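Local coordinates for protein alginase (Pseudoalteromonas, PDB 4Q8K) that probably cleaves the polysaccharide alginate by beta-elimination, as an alginate lyase of polysaccharide lyase family 18, at residues T222-H227 and S355-T360; S236-S241 and L287-N292; V260-R265 and V296-F301; Q326-L331 and E348-T353. All blocks are in the same frame, centred on the assembly; numbering follows the deposited sequence.

Interaction 1 of 4, residues T222-H227 and S355-T360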
loop_
_atom_site.group_PDB
_atom_site.type_symbol
_atom_site.label_atom_id
_atom_site.label_comp_id
_atom_site.label_asym_id
_atom_site.label_seq_id
_atom_site.Cartn_x
_atom_site.Cartn_y
_atom_site.Cartn_z
ATOM N N THR A 222 1.587 -7.447 -0.559
ATOM C CA THR A 222 0.693 -6.396 -0.085
ATOM C C THR A 222 1.004 -5.061 -0.740
ATOM O O THR A 222 2.123 -4.835 -1.212
ATOM C CB THR A 222 0.795 -6.213 1.432
ATOM O OG1 THR A 222 -0.095 -5.159 1.840
ATOM C CG2 THR A 222 2.226 -5.866 1.838
ATOM N N ILE A 223 -0.005 -4.194 -0.783
ATOM C CA ILE A 223 0.196 -2.799 -1.179
ATOM C C ILE A 223 0.173 -1.953 0.093
ATOM O O ILE A 223 -0.793 -2.001 0.861
ATOM C CB ILE A 223 -0.895 -2.327 -2.176
ATOM C CG1 ILE A 223 -0.843 -3.148 -3.472
ATOM C CG2 ILE A 223 -0.745 -0.824 -2.503
ATOM C CD1 ILE A 223 -2.017 -2.876 -4.383
ATOM N N ILE A 224 1.239 -1.181 0.325
ATOM C CA ILE A 224 1.386 -0.464 1.599
ATOM C C ILE A 224 1.157 1.042 1.455
ATOM O O ILE A 224 1.067 1.758 2.448
ATOM C CB ILE A 224 2.765 -0.704 2.286
ATOM C CG1 ILE A 224 3.919 -0.159 1.441
ATOM C CG2 ILE A 224 2.991 -2.192 2.605
ATOM C CD1 ILE A 224 5.241 -0.187 2.166
ATOM N N SER A 225 1.073 1.508 0.218
ATOM C CA SER A 225 0.692 2.895 -0.040
ATOM C C SER A 225 0.245 3.038 -1.489
ATOM O O SER A 225 0.766 2.368 -2.377
ATOM C CB SER A 225 1.831 3.862 0.320
ATOM O OG SER A 225 2.853 3.853 -0.660
ATOM N N GLN A 226 -0.728 3.901 -1.737
ATOM C CA GLN A 226 -1.194 4.096 -3.099
ATOM C C GLN A 226 -1.965 5.389 -3.290
ATOM O O GLN A 226 -2.621 5.878 -2.369
ATOM C CB GLN A 226 -2.054 2.920 -3.560
ATOM C CG GLN A 226 -3.298 2.720 -2.744
ATOM C CD GLN A 226 -4.139 1.594 -3.290
ATOM O OE1 GLN A 226 -4.719 1.706 -4.372
ATOM N NE2 GLN A 226 -4.211 0.503 -2.548
ATOM N N HIS A 227 -1.870 5.939 -4.494
ATOM C CA HIS A 227 -2.791 6.970 -4.923
ATOM C C HIS A 227 -3.876 6.262 -5.721
ATOM O O HIS A 227 -3.597 5.561 -6.690
ATOM C CB HIS A 227 -2.087 8.045 -5.758
ATOM C CG HIS A 227 -1.270 8.998 -4.940
ATOM N ND1 HIS A 227 0.077 8.814 -4.703
ATOM C CD2 HIS A 227 -1.618 10.128 -4.278
ATOM C CE1 HIS A 227 0.527 9.798 -3.943
ATOM N NE2 HIS A 227 -0.482 10.609 -3.671
ATOM N N SER A 355 0.933 -11.190 8.524
ATOM C CA SER A 355 1.077 -10.022 7.656
ATOM C C SER A 355 0.864 -8.763 8.480
ATOM O O SER A 355 -0.262 -8.281 8.627
ATOM C CB SER A 355 0.102 -10.057 6.484
ATOM O OG SER A 355 0.304 -8.927 5.629
ATOM N N LYS A 356 1.958 -8.252 9.028
ATOM C CA LYS A 356 1.903 -7.116 9.925
ATOM C C LYS A 356 2.824 -6.021 9.414
ATOM O O LYS A 356 4.041 -6.199 9.370
ATOM C CB LYS A 356 2.324 -7.530 11.337
ATOM C CG LYS A 356 2.315 -6.377 12.335
ATOM C CD LYS A 356 2.937 -6.773 13.659
ATOM C CE LYS A 356 2.058 -7.777 14.392
ATOM N NZ LYS A 356 2.528 -8.009 15.786
ATOM N N VAL A 357 2.231 -4.899 9.020
ATOM C CA VAL A 357 3.004 -3.716 8.644
ATOM C C VAL A 357 2.983 -2.709 9.803
ATOM O O VAL A 357 1.920 -2.239 10.213
ATOM C CB VAL A 357 2.482 -3.067 7.345
ATOM C CG1 VAL A 357 3.236 -1.765 7.037
ATOM C CG2 VAL A 357 2.617 -4.035 6.174
ATOM N N THR A 358 4.162 -2.399 10.330
ATOM C CA THR A 358 4.286 -1.478 11.453
ATOM C C THR A 358 4.914 -0.180 10.969
ATOM O O THR A 358 5.994 -0.194 10.386
ATOM C CB THR A 358 5.165 -2.070 12.568
ATOM O OG1 THR A 358 4.596 -3.303 13.025
ATOM C CG2 THR A 358 5.265 -1.112 13.745
ATOM N N MET A 359 4.237 0.937 11.205
ATOM C CA MET A 359 4.754 2.217 10.746
ATOM C C MET A 359 5.022 3.157 11.906
ATOM O O MET A 359 4.163 3.360 12.757
ATOM C CB MET A 359 3.781 2.864 9.761
ATOM C CG MET A 359 3.687 2.138 8.451
ATOM S SD MET A 359 2.791 3.062 7.212
ATOM C CE MET A 359 2.519 1.795 5.973
ATOM N N THR A 360 6.232 3.709 11.928
ATOM C CA THR A 360 6.671 4.642 12.949
ATOM C C THR A 360 7.293 5.859 12.264
ATOM O O THR A 360 7.472 5.870 11.037
ATOM C CB THR A 360 7.725 4.004 13.867
ATOM O OG1 THR A 360 8.763 3.421 13.067
ATOM C CG2 THR A 360 7.091 2.915 14.754
#
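In the interior of a beta-jelly-roll sandwich, Ile224 of strand 221-228 meets Val357 and Met359 of strand 355-368, which belongs to the opposing sheet. The CA atoms of Ile224 and Val357 are 7.9 Å apart, and no hydrogen bond crosses between the two segments; the contact is made by side chains bridging the two sheets. Ile224 CG2 lies 4.0 Å from Val357 CG2, a methyl-to-methyl contact in which the two branched side chains cross at about a right angle. The torsion of Ile224 explains this choice of branch: with chi1 at 64°, CG1 is wedged between the backbone N and the carbonyl carbon, while CG2 is carried beside the N and takes the contact. Met359 reaches in by an extended chain, ending with CE 3.8 Å from Ile224 O and 4.5 Å from Ile224 CB, so its terminal methyl lies against backbone as well as side chain. Ile224 has a psi of -10°, and both it and Ser225 bond through their backbones to Val238, a geometry consistent with a classic beta bulge at the point where Met359 packs. Beside this apolar patch, Asn321 joins the same two strands by polar bonds, its OD1 pairing with Thr222 OG1 and its ND2 with Ser355 OG. Phe319 also packs on Met359, and Val212 on Val357. Inward-facing aliphatic residues from two antiparallel sheets, packed without a backbone bond between them, are the arrangement expected of a jelly-roll core, here in the concanavalin-like alginate lyase fold.

Interaction 2 of 4, residues S236-S241 and L287-N292; sequences SKVYVS and LRVVNN. With SO4 (sulfate ion), chain C.
From segment 236-241, Val238 makes the apolar contact, dividing its two methyls between two residues of strand 284-292. Its CG1 approaches Leu287 CD1 at 4.2 Å, the two side chains lying alongside each other and pointing opposite ways. Its CG2 is less close, with Val289 CG2 4.5 Å away. Val238 can serve both because CG1 stands anti to the backbone N (chi1 179°) and CG2 beside it, which spreads the fork toward two residues of the facing strand. The CA atoms of Val238 and Val289 are 9.2 Å apart, a spacing that fits facing sheets of a beta-sandwich; Val298, next to strand 284-292, helps fill the layer by touching both Val238 and Leu287. Polar links cross the same interior: Ser236 OG bonds to His227 ND1, His227 NE2 to Glu206 OE2, and that carboxylate oxygen to Asn291 ND2. On the other face of strand 234-241, Tyr239 stacks on Tyr261 and donates from OH to sulfate O3 at 3.0 Å. Lys237 NZ gives a weak bond to Tyr239 OH at 3.2 Å and forms a salt bridge with Glu271. A phenylalanine at Tyr239 would keep the ring, but the sulfate would probably lose one of its anchors and Lys237 its weak hydroxyl partner. The sulfate, also bound by Lys221 NZ, probably came from the crystallisation liquor, although such ions often mark pockets.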
loop_
_atom_site.group_PDB
_atom_site.type_symbol
_atom_site.label_atom_id
_atom_site.label_comp_id
_atom_site.label_asym_id
_atom_site.label_seq_id
_atom_site.Cartn_x
_atom_site.Cartn_y
_atom_site.Cartn_z
ATOM N N SER A 236 -0.651 5.386 -8.266
ATOM C CA SER A 236 0.621 4.950 -7.722
ATOM C C SER A 236 0.371 3.804 -6.753
ATOM O O SER A 236 -0.617 3.807 -6.037
ATOM C CB SER A 236 1.331 6.102 -7.002
ATOM O OG SER A 236 0.858 6.239 -5.672
ATOM N N LYS A 237 1.262 2.821 -6.745
ATOM C CA LYS A 237 1.153 1.712 -5.806
ATOM C C LYS A 237 2.540 1.274 -5.370
ATOM O O LYS A 237 3.425 1.094 -6.203
ATOM C CB LYS A 237 0.426 0.527 -6.448
ATOM C CG LYS A 237 -1.048 0.760 -6.688
ATOM C CD LYS A 237 -1.644 -0.335 -7.560
ATOM C CE LYS A 237 -1.120 -0.244 -8.996
ATOM N NZ LYS A 237 -1.708 -1.304 -9.863
ATOM N N VAL A 238 2.733 1.123 -4.072
ATOM C CA VAL A 238 3.997 0.624 -3.540
ATOM C C VAL A 238 3.739 -0.753 -2.965
ATOM O O VAL A 238 2.806 -0.932 -2.167
ATOM C CB VAL A 238 4.552 1.524 -2.434
ATOM C CG1 VAL A 238 5.859 0.965 -1.889
ATOM C CG2 VAL A 238 4.755 2.946 -2.960
ATOM N N TYR A 239 4.561 -1.725 -3.366
ATOM C CA TYR A 239 4.333 -3.125 -2.995
ATOM C C TYR A 239 5.451 -3.697 -2.149
ATOM O O TYR A 239 6.620 -3.328 -2.281
ATOM C CB TYR A 239 4.278 -4.029 -4.226
ATOM C CG TYR A 239 3.192 -3.774 -5.238
ATOM C CD1 TYR A 239 3.257 -2.684 -6.090
ATOM C CD2 TYR A 239 2.119 -4.664 -5.376
ATOM C CE1 TYR A 239 2.289 -2.459 -7.038
ATOM C CE2 TYR A 239 1.139 -4.444 -6.333
ATOM C CZ TYR A 239 1.227 -3.342 -7.152
ATOM O OH TYR A 239 0.264 -3.109 -8.105
ATOM N N VAL A 240 5.072 -4.654 -1.316
ATOM C CA VAL A 240 6.009 -5.550 -0.666
ATOM C C VAL A 240 5.540 -6.961 -1.051
ATOM O O VAL A 240 4.436 -7.375 -0.702
ATOM C CB VAL A 240 6.024 -5.364 0.858
ATOM C CG1 VAL A 240 6.988 -6.345 1.508
ATOM C CG2 VAL A 240 6.401 -3.928 1.215
ATOM N N SER A 241 6.371 -7.679 -1.800
ATOM C CA SER A 241 5.868 -8.771 -2.634
ATOM C C SER A 241 6.853 -9.927 -2.762
ATOM O O SER A 241 8.022 -9.720 -3.076
ATOM C CB SER A 241 5.539 -8.210 -4.027
ATOM O OG SER A 241 5.174 -9.221 -4.942
ATOM N N LEU A 287 10.244 4.766 3.904
ATOM C CA LEU A 287 9.411 5.043 2.746
ATOM C C LEU A 287 9.069 6.525 2.655
ATOM O O LEU A 287 8.575 7.114 3.608
ATOM C CB LEU A 287 8.112 4.229 2.802
ATOM C CG LEU A 287 7.132 4.458 1.647
ATOM C CD1 LEU A 287 7.700 3.989 0.325
ATOM C CD2 LEU A 287 5.814 3.728 1.942
ATOM N N ARG A 288 9.333 7.124 1.504
ATOM C CA ARG A 288 8.909 8.502 1.256
ATOM C C ARG A 288 8.178 8.595 -0.077
ATOM O O ARG A 288 8.723 8.248 -1.122
ATOM C CB ARG A 288 10.098 9.477 1.281
ATOM C CG ARG A 288 9.688 10.949 1.202
ATOM C CD ARG A 288 10.842 11.880 1.612
ATOM N NE ARG A 288 10.404 13.268 1.774
ATOM C CZ ARG A 288 10.556 14.197 0.840
ATOM N NH1 ARG A 288 10.134 15.442 1.035
ATOM N NH2 ARG A 288 11.142 13.872 -0.301
ATOM N N VAL A 289 6.939 9.067 -0.030
ATOM C CA VAL A 289 6.136 9.236 -1.227
ATOM C C VAL A 289 5.786 10.703 -1.355
ATOM O O VAL A 289 5.223 11.291 -0.433
ATOM C CB VAL A 289 4.827 8.417 -1.143
ATOM C CG1 VAL A 289 3.991 8.617 -2.390
ATOM C CG2 VAL A 289 5.146 6.945 -0.945
ATOM N N VAL A 290 6.127 11.290 -2.495
ATOM C CA VAL A 290 5.811 12.688 -2.749
ATOM C C VAL A 290 4.956 12.827 -3.993
ATOM O O VAL A 290 5.275 12.262 -5.037
ATOM C CB VAL A 290 7.093 13.523 -2.947
ATOM C CG1 VAL A 290 6.737 14.986 -3.147
ATOM C CG2 VAL A 290 8.038 13.336 -1.763
ATOM N N ASN A 291 3.858 13.564 -3.875
ATOM C CA ASN A 291 3.091 13.969 -5.030
ATOM C C ASN A 291 3.255 15.463 -5.196
ATOM O O ASN A 291 2.607 16.230 -4.495
ATOM C CB ASN A 291 1.607 13.668 -4.863
ATOM C CG ASN A 291 0.777 14.273 -5.977
ATOM O OD1 ASN A 291 1.274 14.509 -7.085
ATOM N ND2 ASN A 291 -0.487 14.546 -5.689
ATOM N N ASN A 292 4.132 15.867 -6.105
ATOM C CA ASN A 292 4.357 17.281 -6.393
ATOM C C ASN A 292 3.473 17.733 -7.552
ATOM O O ASN A 292 3.927 17.806 -8.688
ATOM C CB ASN A 292 5.837 17.512 -6.723
ATOM C CG ASN A 292 6.163 18.977 -6.933
ATOM O OD1 ASN A 292 5.382 19.852 -6.566
ATOM N ND2 ASN A 292 7.320 19.250 -7.529
HETATM S S SO4 C . -0.737 -6.370 -9.915
HETATM O O1 SO4 C . 0.417 -6.876 -9.197
HETATM O O2 SO4 C . -1.626 -7.465 -10.290
HETATM O O3 SO4 C . -1.429 -5.449 -9.009
HETATM O O4 SO4 C . -0.313 -5.649 -11.115
#

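Interaction 3 of 4, residues V260-R265 and V296-F301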
loop_
_atom_site.group_PDB
_atom_site.type_symbol
_atom_site.label_atom_id
_atom_site.label_comp_id
_atom_site.label_asym_id
_atom_site.label_seq_id
_atom_site.Cartn_x
_atom_site.Cartn_y
_atom_site.Cartn_z
ATOM N N VAL A 260 10.503 -4.908 -2.928
ATOM C CA VAL A 260 9.785 -3.680 -2.648
ATOM C C VAL A 260 9.898 -2.856 -3.910
ATOM O O VAL A 260 11.001 -2.558 -4.368
ATOM C CB VAL A 260 10.397 -2.898 -1.476
ATOM C CG1 VAL A 260 9.620 -1.603 -1.248
ATOM C CG2 VAL A 260 10.436 -3.756 -0.218
ATOM N N TYR A 261 8.764 -2.524 -4.504
ATOM C CA TYR A 261 8.779 -1.838 -5.781
ATOM C C TYR A 261 7.583 -0.932 -5.907
ATOM O O TYR A 261 6.638 -0.995 -5.100
ATOM C CB TYR A 261 8.814 -2.837 -6.953
ATOM C CG TYR A 261 7.630 -3.784 -7.044
ATOM C CD1 TYR A 261 6.492 -3.445 -7.773
ATOM C CD2 TYR A 261 7.673 -5.024 -6.435
ATOM C CE1 TYR A 261 5.423 -4.316 -7.878
ATOM C CE2 TYR A 261 6.599 -5.908 -6.529
ATOM C CZ TYR A 261 5.486 -5.547 -7.253
ATOM O OH TYR A 261 4.423 -6.423 -7.338
ATOM N N VAL A 262 7.623 -0.090 -6.928
ATOM C CA VAL A 262 6.542 0.832 -7.165
ATOM C C VAL A 262 6.022 0.698 -8.586
ATOM O O VAL A 262 6.784 0.433 -9.524
ATOM C CB VAL A 262 6.993 2.286 -6.886
ATOM C CG1 VAL A 262 8.149 2.668 -7.818
ATOM C CG2 VAL A 262 5.821 3.235 -7.052
ATOM N N ARG A 263 4.714 0.850 -8.750
ATOM C CA ARG A 263 4.149 1.045 -10.079
ATOM C C ARG A 263 3.526 2.421 -10.108
ATOM O O ARG A 263 2.757 2.776 -9.198
ATOM C CB ARG A 263 3.059 0.014 -10.373
ATOM C CG ARG A 263 3.578 -1.386 -10.577
ATOM C CD ARG A 263 2.450 -2.385 -10.796
ATOM N NE ARG A 263 3.001 -3.621 -11.337
ATOM C CZ ARG A 263 3.097 -3.869 -12.636
ATOM N NH1 ARG A 263 2.655 -2.973 -13.509
ATOM N NH2 ARG A 263 3.637 -5.005 -13.059
ATOM N N LEU A 264 3.855 3.173 -11.155
ATOM C CA LEU A 264 3.321 4.508 -11.397
ATOM C C LEU A 264 2.628 4.556 -12.750
ATOM O O LEU A 264 3.220 4.209 -13.773
ATOM C CB LEU A 264 4.447 5.550 -11.374
ATOM C CG LEU A 264 5.241 5.641 -10.073
ATOM C CD1 LEU A 264 6.398 6.648 -10.217
ATOM C CD2 LEU A 264 4.324 6.038 -8.928
ATOM N N ARG A 265 1.376 5.003 -12.771
ATOM C CA ARG A 265 0.659 5.099 -14.038
ATOM C C ARG A 265 0.994 6.403 -14.768
ATOM O O ARG A 265 0.666 7.488 -14.292
ATOM C CB ARG A 265 -0.846 4.986 -13.806
ATOM C CG ARG A 265 -1.638 4.742 -15.075
ATOM C CD ARG A 265 -3.090 4.356 -14.769
ATOM N NE ARG A 265 -3.224 3.096 -14.028
ATOM C CZ ARG A 265 -3.146 1.886 -14.581
ATOM N NH1 ARG A 265 -3.289 0.797 -13.836
ATOM N NH2 ARG A 265 -2.920 1.761 -15.882
ATOM N N VAL A 296 4.925 12.278 -9.320
ATOM C CA VAL A 296 4.962 11.401 -8.155
ATOM C C VAL A 296 6.299 10.692 -8.040
ATOM O O VAL A 296 6.760 10.077 -8.995
ATOM C CB VAL A 296 3.847 10.340 -8.202
ATOM C CG1 VAL A 296 4.011 9.352 -7.060
ATOM C CG2 VAL A 296 2.487 11.022 -8.135
ATOM N N GLU A 297 6.900 10.786 -6.859
ATOM C CA GLU A 297 8.187 10.188 -6.569
ATOM C C GLU A 297 8.133 9.305 -5.327
ATOM O O GLU A 297 7.568 9.699 -4.305
ATOM C CB GLU A 297 9.210 11.295 -6.358
ATOM C CG GLU A 297 10.526 10.830 -5.801
ATOM C CD GLU A 297 11.428 12.000 -5.515
ATOM O OE1 GLU A 297 12.448 12.138 -6.215
ATOM O OE2 GLU A 297 11.103 12.794 -4.613
ATOM N N VAL A 298 8.733 8.118 -5.422
ATOM C CA VAL A 298 8.834 7.202 -4.293
ATOM C C VAL A 298 10.293 6.902 -4.002
ATOM O O VAL A 298 11.066 6.633 -4.927
ATOM C CB VAL A 298 8.093 5.878 -4.572
ATOM C CG1 VAL A 298 8.170 4.945 -3.353
ATOM C CG2 VAL A 298 6.652 6.164 -4.938
ATOM N N THR A 299 10.663 6.955 -2.724
ATOM C CA THR A 299 12.020 6.651 -2.301
ATOM C C THR A 299 12.014 5.604 -1.188
ATOM O O THR A 299 11.274 5.728 -0.209
ATOM C CB THR A 299 12.748 7.910 -1.786
ATOM O OG1 THR A 299 12.782 8.901 -2.817
ATOM C CG2 THR A 299 14.158 7.584 -1.334
ATOM N N ALA A 300 12.830 4.571 -1.352
ATOM C CA ALA A 300 13.021 3.566 -0.319
ATOM C C ALA A 300 14.354 2.865 -0.542
ATOM O O ALA A 300 14.784 2.700 -1.687
ATOM C CB ALA A 300 11.863 2.561 -0.308
ATOM N N PHE A 301 15.016 2.484 0.549
ATOM C CA PHE A 301 16.346 1.863 0.488
ATOM C C PHE A 301 17.353 2.766 -0.219
ATOM O O PHE A 301 18.296 2.273 -0.841
ATOM C CB PHE A 301 16.306 0.515 -0.239
ATOM C CG PHE A 301 15.329 -0.466 0.348
ATOM C CD1 PHE A 301 15.717 -1.334 1.356
ATOM C CD2 PHE A 301 14.022 -0.520 -0.117
ATOM C CE1 PHE A 301 14.812 -2.249 1.894
ATOM C CE2 PHE A 301 13.111 -1.423 0.425
ATOM C CZ PHE A 301 13.512 -2.287 1.426
#
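Leu264, Val260 and Val298 have the most surface buried where strand 257-265 lies over strand 295-300, and they divide the contact into three steps. The touching parts run 166° apart, close to antiparallel, and at the middle step the CA atoms of Val262 and Val298 are 7.4 Å apart. At one end Leu264 crosses Val296 obliquely with both of its methyls engaged: CD2 lies 3.8 Å from Val296 CG1, while CD1 is 3.7 Å from Val296 O and so rests on the backbone. In the middle Val298 CG2 meets Val262 CG2 at 3.7 Å, the two valine side chains reaching past one another from facing strands. Val262 has chi1 at 61°, with CG1 between the backbone N and the carbonyl carbon; this leaves CG2 anti to the N as the methyl that touches Val298. At the other end Val260 fits against the rim of the Phe301 ring, not its face. Its CG2 is 3.6 Å from Phe301 CE2 and 3.8 Å from Phe301 CZ, and its CG1 lies in the ring plane at the edge. Phe301 lies just past the end of its strand, with a phi of 58°, and its ring stacks on Phe285. Phe305 backs both Val262 and Leu264, and Leu276 touches Val298. Charged groups of strand 257-265 find partners apart from this interface, Arg263 and Arg265 both reaching Glu271. With no hydrogen bond across and carbon meeting carbon at each step, the pairing implies that van der Waals contact and exclusion of water hold these two strands against each other here.

Interaction 4 of 4, residues Q326-L331 and E348-T353; sequences QDPYTL and EDLGIT
Asp327 and Leu350 have CA atoms 6.8 Å apart where the irregular loop 326-331 passes the C-terminal end of helix 340-349, which closes in a Schellman motif with Gly351 at a phi of 69°. On the helix side Leu350 alone makes the contact. Its CG lies beside the backbone N (chi1 -68°), and the branch end rests on the loop backbone: CD2 is 3.5 Å from Gln326 O and 3.7 Å from Asp327 CA. The same CD2 comes 4.0 Å from Pro328 CD, at the side of the proline ring. An alanine in place of Leu350 would lack both methyls and would probably open a gap over the backbone from Gln326 to Pro328, leaving loop and helix end without this apolar link. The loop is braced from within by an Asx turn. Asp327 OD1 accepts from Tyr329 N at 2.9 Å, nearly along the C-O axis, and also from Thr330 N at 3.3 Å, which approaches 47° out of the carboxylate plane. A backbone bond from Leu331 N to Asp327 O, 2.8 Å, spans the same residues. Tyr329 OH bonds to Asn254 ND2, which precedes the calcium ligand Asn255 in the sequence, and the metal is about 8 Å from the side chain of Pro328. The loop follows strand 321-324 and lies near both the calcium site and the end of helix 340-349, a helix also tied back by the Cys334-Cys346 disulfide, before the chain enters strand 355-368.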
loop_
_atom_site.group_PDB
_atom_site.type_symbol
_atom_site.label_atom_id
_atom_site.label_comp_id
_atom_site.label_asym_id
_atom_site.label_seq_id
_atom_site.Cartn_x
_atom_site.Cartn_y
_atom_site.Cartn_z
ATOM N N GLN A 326 -3.479 -13.594 -4.107
ATOM C CA GLN A 326 -2.835 -13.968 -5.365
ATOM C C GLN A 326 -1.801 -15.068 -5.128
ATOM O O GLN A 326 -1.062 -15.048 -4.136
ATOM C CB GLN A 326 -2.176 -12.730 -6.008
ATOM C CG GLN A 326 -1.725 -12.910 -7.451
ATOM C CD GLN A 326 -1.019 -11.668 -7.987
ATOM O OE1 GLN A 326 -1.137 -11.331 -9.163
ATOM N NE2 GLN A 326 -0.294 -10.987 -7.120
ATOM N N ASP A 327 -1.768 -16.047 -6.026
ATOM C CA ASP A 327 -0.767 -17.104 -5.963
ATOM C C ASP A 327 0.574 -16.479 -6.346
ATOM O O ASP A 327 0.662 -15.815 -7.368
ATOM C CB ASP A 327 -1.120 -18.204 -6.960
ATOM C CG ASP A 327 -0.314 -19.468 -6.744
ATOM O OD1 ASP A 327 0.928 -19.427 -6.915
ATOM O OD2 ASP A 327 -0.929 -20.508 -6.398
ATOM N N PRO A 328 1.615 -16.676 -5.522
ATOM C CA PRO A 328 2.904 -16.035 -5.824
ATOM C C PRO A 328 3.656 -16.694 -6.983
ATOM O O PRO A 328 4.496 -16.042 -7.604
ATOM C CB PRO A 328 3.686 -16.192 -4.516
ATOM C CG PRO A 328 3.105 -17.431 -3.894
ATOM C CD PRO A 328 1.638 -17.374 -4.229
ATOM N N TYR A 329 3.344 -17.958 -7.278
ATOM C CA TYR A 329 3.972 -18.677 -8.384
ATOM C C TYR A 329 3.352 -18.353 -9.735
ATOM O O TYR A 329 4.063 -18.102 -10.705
ATOM C CB TYR A 329 3.897 -20.195 -8.161
ATOM C CG TYR A 329 4.742 -20.666 -7.005
ATOM C CD1 TYR A 329 6.104 -20.866 -7.164
ATOM C CD2 TYR A 329 4.184 -20.899 -5.756
ATOM C CE1 TYR A 329 6.889 -21.291 -6.108
ATOM C CE2 TYR A 329 4.966 -21.325 -4.693
ATOM C CZ TYR A 329 6.318 -21.519 -4.881
ATOM O OH TYR A 329 7.116 -21.937 -3.838
ATOM N N THR A 330 2.025 -18.367 -9.792
ATOM C CA THR A 330 1.300 -18.238 -11.054
ATOM C C THR A 330 0.735 -16.837 -11.266
ATOM O O THR A 330 0.298 -16.493 -12.364
ATOM C CB THR A 330 0.125 -19.222 -11.117
ATOM O OG1 THR A 330 -0.849 -18.862 -10.133
ATOM C CG2 THR A 330 0.604 -20.644 -10.862
ATOM N N LEU A 331 0.676 -16.061 -10.205
ATOM C CA LEU A 331 0.075 -14.743 -10.249
ATOM C C LEU A 331 -1.407 -14.757 -10.502
ATOM O O LEU A 331 -1.974 -13.742 -10.784
ATOM C CB LEU A 331 0.736 -13.888 -11.324
ATOM C CG LEU A 331 2.229 -13.683 -11.170
ATOM C CD1 LEU A 331 2.773 -12.775 -12.256
ATOM C CD2 LEU A 331 2.575 -13.147 -9.813
ATOM N N GLU A 348 -5.544 -18.853 3.777
ATOM C CA GLU A 348 -5.205 -20.111 4.423
ATOM C C GLU A 348 -4.412 -21.002 3.472
ATOM O O GLU A 348 -3.352 -21.513 3.832
ATOM C CB GLU A 348 -6.473 -20.815 4.909
ATOM C CG GLU A 348 -7.042 -20.198 6.169
ATOM C CD GLU A 348 -8.347 -20.852 6.594
ATOM O OE1 GLU A 348 -8.822 -20.552 7.708
ATOM O OE2 GLU A 348 -8.886 -21.665 5.812
ATOM N N ASP A 349 -4.926 -21.165 2.259
ATOM C CA ASP A 349 -4.326 -22.052 1.266
ATOM C C ASP A 349 -2.986 -21.504 0.780
ATOM O O ASP A 349 -2.073 -22.271 0.456
ATOM C CB ASP A 349 -5.277 -22.253 0.082
ATOM C CG ASP A 349 -6.532 -23.050 0.456
ATOM O OD1 ASP A 349 -6.650 -23.489 1.614
ATOM O OD2 ASP A 349 -7.384 -23.249 -0.434
ATOM N N LEU A 350 -2.875 -20.176 0.745
ATOM C CA LEU A 350 -1.638 -19.517 0.323
ATOM C C LEU A 350 -0.581 -19.556 1.410
ATOM O O LEU A 350 0.558 -19.136 1.192
ATOM C CB LEU A 350 -1.905 -18.058 -0.056
ATOM C CG LEU A 350 -2.736 -17.826 -1.311
ATOM C CD1 LEU A 350 -3.321 -16.420 -1.288
ATOM C CD2 LEU A 350 -1.903 -18.065 -2.564
ATOM N N GLY A 351 -0.954 -20.047 2.584
ATOM C CA GLY A 351 -0.048 -20.086 3.712
ATOM C C GLY A 351 0.294 -18.714 4.284
ATOM O O GLY A 351 1.354 -18.543 4.898
ATOM N N ILE A 352 -0.590 -17.737 4.089
ATOM C CA ILE A 352 -0.358 -16.417 4.682
ATOM C C ILE A 352 -1.010 -16.331 6.061
ATOM O O ILE A 352 -2.201 -16.069 6.175
ATOM C CB ILE A 352 -0.853 -15.268 3.794
ATOM C CG1 ILE A 352 -0.312 -15.418 2.370
ATOM C CG2 ILE A 352 -0.428 -13.941 4.395
ATOM C CD1 ILE A 352 1.173 -15.577 2.302
ATOM N N THR A 353 -0.216 -16.581 7.096
ATOM C CA THR A 353 -0.696 -16.578 8.475
ATOM C C THR A 353 -0.129 -15.404 9.255
ATOM O O THR A 353 -0.483 -15.195 10.416
ATOM C CB THR A 353 -0.318 -17.882 9.218
ATOM O OG1 THR A 353 1.104 -18.070 9.165
ATOM C CG2 THR A 353 -1.018 -19.088 8.592
#

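Read from the N terminus, 222-227 opens interaction 1, which joins the two sheets of the sandwich and closes last, at 355-360, so the other three nest inside its loop. Segments 236-241 and 260-265 then open interactions 2 and 3. The chain crosses to the opposing sheet, where 287-292 closes interaction 2 and 296-301 closes interaction 3; their segments alternate, so the two cross, and their centres lie 4 Å apart. In each sheet their segments lie on neighbouring strands, so together they join two hairpin-like pairs face to face. Interaction 4 follows in series, tying the loop after strand 321-324 to the end of helix 340-349, about 18 Å from interaction 1 between centres.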